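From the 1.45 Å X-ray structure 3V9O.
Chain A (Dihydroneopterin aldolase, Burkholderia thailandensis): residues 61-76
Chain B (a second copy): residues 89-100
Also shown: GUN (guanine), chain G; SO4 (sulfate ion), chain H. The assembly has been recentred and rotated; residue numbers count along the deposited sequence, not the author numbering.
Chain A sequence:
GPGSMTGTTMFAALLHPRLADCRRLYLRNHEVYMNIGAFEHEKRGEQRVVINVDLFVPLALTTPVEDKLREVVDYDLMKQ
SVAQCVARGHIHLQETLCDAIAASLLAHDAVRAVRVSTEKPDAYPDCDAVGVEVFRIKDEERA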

# COMPACT_ATOMS: atom_id res chain seq x y z
N LEU A 61 18.65 10.18 -16.10
CA LEU A 61 18.17 10.20 -17.47
C LEU A 61 16.88 10.98 -17.63
O LEU A 61 16.38 11.10 -18.75
CB LEU A 61 17.95 8.76 -18.00
CG LEU A 61 19.24 7.93 -17.99
CD1 LEU A 61 18.92 6.49 -18.47
CD2 LEU A 61 20.33 8.52 -18.88
N THR A 62 16.28 11.47 -16.53
CA THR A 62 14.89 11.98 -16.61
C THR A 62 14.68 13.18 -15.73
O THR A 62 13.59 13.39 -15.20
CB THR A 62 13.82 10.93 -16.24
OG1 THR A 62 14.00 10.52 -14.88
CG2 THR A 62 13.92 9.72 -17.18
N THR A 63 15.72 13.99 -15.53
CA THR A 63 15.61 15.18 -14.68
C THR A 63 15.62 16.37 -15.59
O THR A 63 16.66 16.72 -16.12
CB THR A 63 16.74 15.23 -13.59
OG1 THR A 63 16.55 14.11 -12.69
CG2 THR A 63 16.61 16.55 -12.77
N PRO A 64 14.44 16.97 -15.83
CA PRO A 64 14.38 18.11 -16.73
C PRO A 64 14.92 19.35 -16.08
O PRO A 64 14.59 19.68 -14.91
CB PRO A 64 12.88 18.27 -17.02
CG PRO A 64 12.23 17.77 -15.72
CD PRO A 64 13.12 16.61 -15.28
N VAL A 65 15.78 20.02 -16.82
CA VAL A 65 16.27 21.30 -16.38
C VAL A 65 15.76 22.41 -17.28
O VAL A 65 15.97 23.57 -16.97
CB VAL A 65 17.82 21.36 -16.22
CG1 VAL A 65 18.29 20.24 -15.31
CG2 VAL A 65 18.51 21.25 -17.56
N GLU A 66 15.09 22.06 -18.39
CA GLU A 66 14.46 23.05 -19.28
C GLU A 66 12.98 22.83 -19.44
O GLU A 66 12.35 23.44 -20.31
CB GLU A 66 15.01 22.98 -20.72
CG GLU A 66 16.42 23.32 -20.93
CD GLU A 66 16.77 23.32 -22.41
OE1 GLU A 66 16.47 24.32 -23.08
OE2 GLU A 66 17.34 22.32 -22.89
N ASP A 67 12.41 21.98 -18.60
CA ASP A 67 10.97 21.66 -18.67
C ASP A 67 10.52 21.22 -20.07
O ASP A 67 9.44 21.56 -20.50
CB ASP A 67 10.15 22.86 -18.16
CG ASP A 67 8.72 22.48 -17.74
OD1 ASP A 67 8.43 21.32 -17.42
OD2 ASP A 67 7.91 23.43 -17.71
N LYS A 68 11.35 20.41 -20.73
CA LYS A 68 11.02 19.87 -22.07
C LYS A 68 10.85 18.37 -22.10
O LYS A 68 11.57 17.63 -21.44
CB LYS A 68 12.12 20.27 -23.07
CG LYS A 68 12.07 21.73 -23.42
CD LYS A 68 13.25 22.15 -24.29
CE LYS A 68 13.38 23.69 -24.46
NZ LYS A 68 12.12 24.38 -24.94
N LEU A 69 9.85 17.90 -22.84
CA LEU A 69 9.48 16.51 -22.87
C LEU A 69 10.65 15.62 -23.31
O LEU A 69 10.77 14.49 -22.84
CB LEU A 69 8.25 16.31 -23.80
CG LEU A 69 7.67 14.90 -23.80
CD1 LEU A 69 7.23 14.34 -22.42
CD2 LEU A 69 6.49 14.89 -24.82
N ARG A 70 11.50 16.11 -24.22
CA ARG A 70 12.66 15.35 -24.68
C ARG A 70 13.63 15.01 -23.55
O ARG A 70 14.49 14.16 -23.73
CB ARG A 70 13.41 16.09 -25.80
CG ARG A 70 13.97 17.44 -25.37
CD ARG A 70 14.84 18.05 -26.47
NE ARG A 70 15.15 19.47 -26.26
CZ ARG A 70 15.92 19.96 -25.28
NH1 ARG A 70 16.46 19.17 -24.36
NH2 ARG A 70 16.14 21.28 -25.23
N GLU A 71 13.53 15.70 -22.41
CA GLU A 71 14.42 15.45 -21.27
C GLU A 71 13.99 14.28 -20.40
O GLU A 71 14.69 13.93 -19.44
CB GLU A 71 14.50 16.69 -20.38
CG GLU A 71 15.13 17.87 -21.07
CD GLU A 71 15.24 19.01 -20.11
OE1 GLU A 71 14.22 19.67 -19.94
OE2 GLU A 71 16.31 19.22 -19.47
N VAL A 72 12.78 13.75 -20.63
CA VAL A 72 12.27 12.67 -19.80
C VAL A 72 11.78 11.47 -20.61
O VAL A 72 11.73 11.52 -21.86
CB VAL A 72 11.13 13.17 -18.88
CG1 VAL A 72 11.54 14.35 -18.03
CG2 VAL A 72 9.87 13.56 -19.66
N VAL A 73 11.49 10.37 -19.92
CA VAL A 73 10.82 9.22 -20.54
C VAL A 73 9.32 9.52 -20.56
O VAL A 73 8.72 9.74 -19.54
CB VAL A 73 11.08 7.89 -19.76
CG1 VAL A 73 10.19 6.78 -20.33
CG2 VAL A 73 12.57 7.51 -19.86
N ASP A 74 8.77 9.65 -21.77
CA ASP A 74 7.34 9.98 -21.95
C ASP A 74 6.46 8.90 -21.33
O ASP A 74 6.52 7.73 -21.74
CB ASP A 74 7.08 10.10 -23.44
CG ASP A 74 5.71 10.70 -23.77
OD1 ASP A 74 4.78 10.54 -22.98
OD2 ASP A 74 5.60 11.26 -24.90
N TYR A 75 5.68 9.23 -20.33
CA TYR A 75 4.89 8.22 -19.69
C TYR A 75 3.71 7.69 -20.52
O TYR A 75 3.14 6.65 -20.14
CB TYR A 75 4.42 8.72 -18.29
CG TYR A 75 3.63 10.00 -18.20
CD1 TYR A 75 2.58 10.29 -19.06
CD2 TYR A 75 3.88 10.89 -17.15
CE1 TYR A 75 1.83 11.47 -18.89
CE2 TYR A 75 3.15 12.05 -16.97
CZ TYR A 75 2.13 12.34 -17.87
OH TYR A 75 1.42 13.49 -17.66
N ASP A 76 3.45 8.29 -21.68
CA ASP A 76 2.49 7.70 -22.63
C ASP A 76 2.91 6.30 -23.09
O ASP A 76 2.07 5.55 -23.60
CB ASP A 76 2.28 8.57 -23.87
CG ASP A 76 1.49 9.87 -23.58
OD1 ASP A 76 0.93 10.08 -22.48
OD2 ASP A 76 1.45 10.69 -24.53
N9 GUN G . 3.89 12.82 -21.50
C8 GUN G . 3.01 13.90 -21.53
N7 GUN G . 3.15 14.74 -20.41
C5 GUN G . 4.21 14.16 -19.73
C6 GUN G . 4.86 14.53 -18.47
O6 GUN G . 4.57 15.52 -17.77
N1 GUN G . 5.90 13.70 -18.05
C2 GUN G . 6.25 12.53 -18.73
N2 GUN G . 7.22 11.71 -18.21
N3 GUN G . 5.63 12.16 -19.93
C4 GUN G . 4.62 13.01 -20.36
S SO4 H . 0.46 30.27 -15.88
O1 SO4 H . 0.12 31.08 -17.05
O2 SO4 H . 1.23 31.07 -14.93
O3 SO4 H . -0.79 29.83 -15.24
O4 SO4 H . 1.27 29.10 -16.27
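Chain B (89-100) GHIHLQETLCDA

The chain B stretch approaches chain A first as a loop, turned at Gly B89 and His B90, and then as the opening turns of a helix. Gly B89 leaves the preceding helix with positive phi, His B90 also takes positive phi (63°/30°), and Leu B93 occupies the N-cap position of the helix that begins at Gln B94. Chain A is mostly loop, with a single 3-10 turn at residues 69-71. The two backbones come closest at Asp A67 and His B92, whose CA atoms are 6.1 Å apart.

Asp A67 anchors this approach. Its backbone is left-handed (53°/40°) and its CA-to-CB bond points sideways, but the t rotamer brings the carboxylate to the start of the chain B helix. There OD1 accepts hydrogen bonds from Leu B93 N (3.0 Å) and Thr B96 OG1 (2.7 Å), while OD2 accepts one from His B92 N at 2.7 Å, although the position of OD2 is less certain. The carboxylate thus answers two consecutive amides that precede the helix and the hydroxyl of its first turn. With chi1 near -63° (m), Thr B96 OG1 gives its proton to Asp A67 OD1 and accepts one from water 1 at 2.9 Å.

Leu B93, in the m,t rotamer, supplies the apolar centre of the contact. Its CD1 lies 3.8 Å from Pro A64 CB and 3.9 Å from Val A72 CG1, and its CD2 lies 4.0 Å from Leu A69 CD1, so the branched end is held among three chain A side chains. The ring of Pro A64 also reaches the helix itself, where its CG is 3.6 Å from Thr B96 OG1 and 3.8 Å from Glu B95 CB. Farther along the helix, water 2 donates to both Pro A64 O (3.0 Å) and Asp B99 OD2 (2.7 Å).

The loop of chain A is shaped from within by Glu A71, whose m,t side chain folds back to accept from Val A65 N through OE2 (2.8 Å) and from Lys A68 N through OE1 (3.1 Å). Glu A66 N also donates to Glu A71 OE1 (3.0 Å); the CA-to-CB bond of Glu A66 points away from chain B, and its OE2 forms a salt bridge with Arg A70 NH2 at 2.8 Å.

Guanine joins the two chains. Glu B95 bends at chi2 (82°, p) and presents both carboxylate oxygens to the base: OE1 accepts from guanine N1 at 2.8 Å and OE2 from guanine N2 at 2.7 Å. Chain A contributes Val A73 O, which accepts from guanine N2 at 2.8 Å, and Asp A74 OD1, which accepts from guanine N9 at 2.9 Å and also caps Asp A76 N, likewise at 2.9 Å. Tyr A75 adopts the p rotamer, placing one ring face against guanine C2 and its OH within 3.0 Å of Gln B94 NE2, from which it accepts a hydrogen bond. The backbone N of Gln B94 meanwhile donates to guanine O6 at 2.8 Å.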

# COMPACT_ATOMS: atom_id res chain seq x y z
N GLY B 89 4.02 29.13 -11.73
CA GLY B 89 3.51 29.13 -13.09
C GLY B 89 4.49 28.51 -14.08
O GLY B 89 5.60 28.10 -13.72
N HIS B 90 4.05 28.42 -15.33
CA HIS B 90 4.93 27.96 -16.41
C HIS B 90 5.46 26.53 -16.31
O HIS B 90 6.55 26.23 -16.81
CB HIS B 90 6.09 28.95 -16.61
CG HIS B 90 5.66 30.38 -16.71
ND1 HIS B 90 5.84 31.29 -15.68
CD2 HIS B 90 5.02 31.05 -17.69
CE1 HIS B 90 5.35 32.46 -16.04
NE2 HIS B 90 4.84 32.35 -17.26
N ILE B 91 4.70 25.64 -15.68
CA ILE B 91 5.06 24.23 -15.55
C ILE B 91 4.43 23.43 -16.72
O ILE B 91 3.20 23.44 -16.92
CB ILE B 91 4.59 23.77 -14.15
CG1 ILE B 91 5.36 24.60 -13.10
CG2 ILE B 91 4.81 22.27 -13.91
CD1 ILE B 91 4.63 24.77 -11.74
N HIS B 92 5.27 22.74 -17.50
CA HIS B 92 4.86 21.80 -18.54
C HIS B 92 4.84 20.29 -18.16
O HIS B 92 3.87 19.58 -18.44
CB HIS B 92 5.76 21.99 -19.74
CG HIS B 92 5.71 23.38 -20.27
ND1 HIS B 92 4.90 23.75 -21.32
CD2 HIS B 92 6.30 24.52 -19.83
CE1 HIS B 92 5.05 25.05 -21.55
NE2 HIS B 92 5.89 25.54 -20.66
N LEU B 93 5.89 19.82 -17.50
CA LEU B 93 6.01 18.41 -17.14
C LEU B 93 5.67 18.15 -15.69
O LEU B 93 5.99 18.96 -14.79
CB LEU B 93 7.47 17.96 -17.35
CG LEU B 93 8.04 18.09 -18.73
CD1 LEU B 93 9.50 17.66 -18.71
CD2 LEU B 93 7.22 17.21 -19.62
N GLN B 94 5.09 16.98 -15.40
CA GLN B 94 4.88 16.56 -14.02
C GLN B 94 6.21 16.47 -13.28
O GLN B 94 6.25 16.85 -12.11
CB GLN B 94 4.17 15.20 -13.95
CG GLN B 94 2.70 15.27 -14.42
CD GLN B 94 1.88 14.13 -13.85
OE1 GLN B 94 1.90 13.85 -12.66
NE2 GLN B 94 1.13 13.42 -14.71
N GLU B 95 7.28 16.00 -13.91
CA GLU B 95 8.58 15.93 -13.25
C GLU B 95 9.01 17.29 -12.74
O GLU B 95 9.56 17.38 -11.65
CB GLU B 95 9.66 15.43 -14.20
CG GLU B 95 9.59 13.91 -14.50
CD GLU B 95 8.59 13.51 -15.58
OE1 GLU B 95 7.69 14.28 -16.00
OE2 GLU B 95 8.70 12.36 -16.03
N THR B 96 8.76 18.34 -13.51
CA THR B 96 9.17 19.69 -13.07
C THR B 96 8.49 20.05 -11.75
O THR B 96 9.14 20.51 -10.81
CB THR B 96 8.88 20.67 -14.14
OG1 THR B 96 9.67 20.33 -15.29
CG2 THR B 96 9.22 22.08 -13.72
N LEU B 97 7.20 19.78 -11.62
CA LEU B 97 6.48 20.11 -10.41
C LEU B 97 6.88 19.18 -9.29
O LEU B 97 7.13 19.66 -8.17
CB LEU B 97 4.97 19.98 -10.71
CG LEU B 97 4.07 20.23 -9.49
CD1 LEU B 97 4.21 21.61 -8.94
CD2 LEU B 97 2.56 19.94 -9.85
N CYS B 98 6.93 17.88 -9.54
CA CYS B 98 7.24 16.94 -8.51
C CYS B 98 8.63 17.18 -7.92
O CYS B 98 8.77 17.16 -6.69
CB CYS B 98 7.13 15.53 -9.13
SG CYS B 98 7.20 14.19 -7.92
N ASP B 99 9.60 17.36 -8.78
CA ASP B 99 10.97 17.57 -8.33
C ASP B 99 11.06 18.89 -7.55
O ASP B 99 11.83 18.95 -6.54
CB ASP B 99 11.90 17.66 -9.53
CG ASP B 99 12.10 16.32 -10.28
OD1 ASP B 99 11.62 15.25 -9.83
OD2 ASP B 99 12.76 16.40 -11.34
N ALA B 100 10.33 19.94 -7.95
CA ALA B 100 10.40 21.21 -7.25
C ALA B 100 9.81 21.11 -5.86
O ALA B 100 10.38 21.68 -4.92
CB ALA B 100 9.70 22.31 -8.05
O HOH W 1 12.29 21.52 -15.57
O HOH W 2 13.31 18.85 -12.35
O HOH W 3 10.30 10.26 -17.15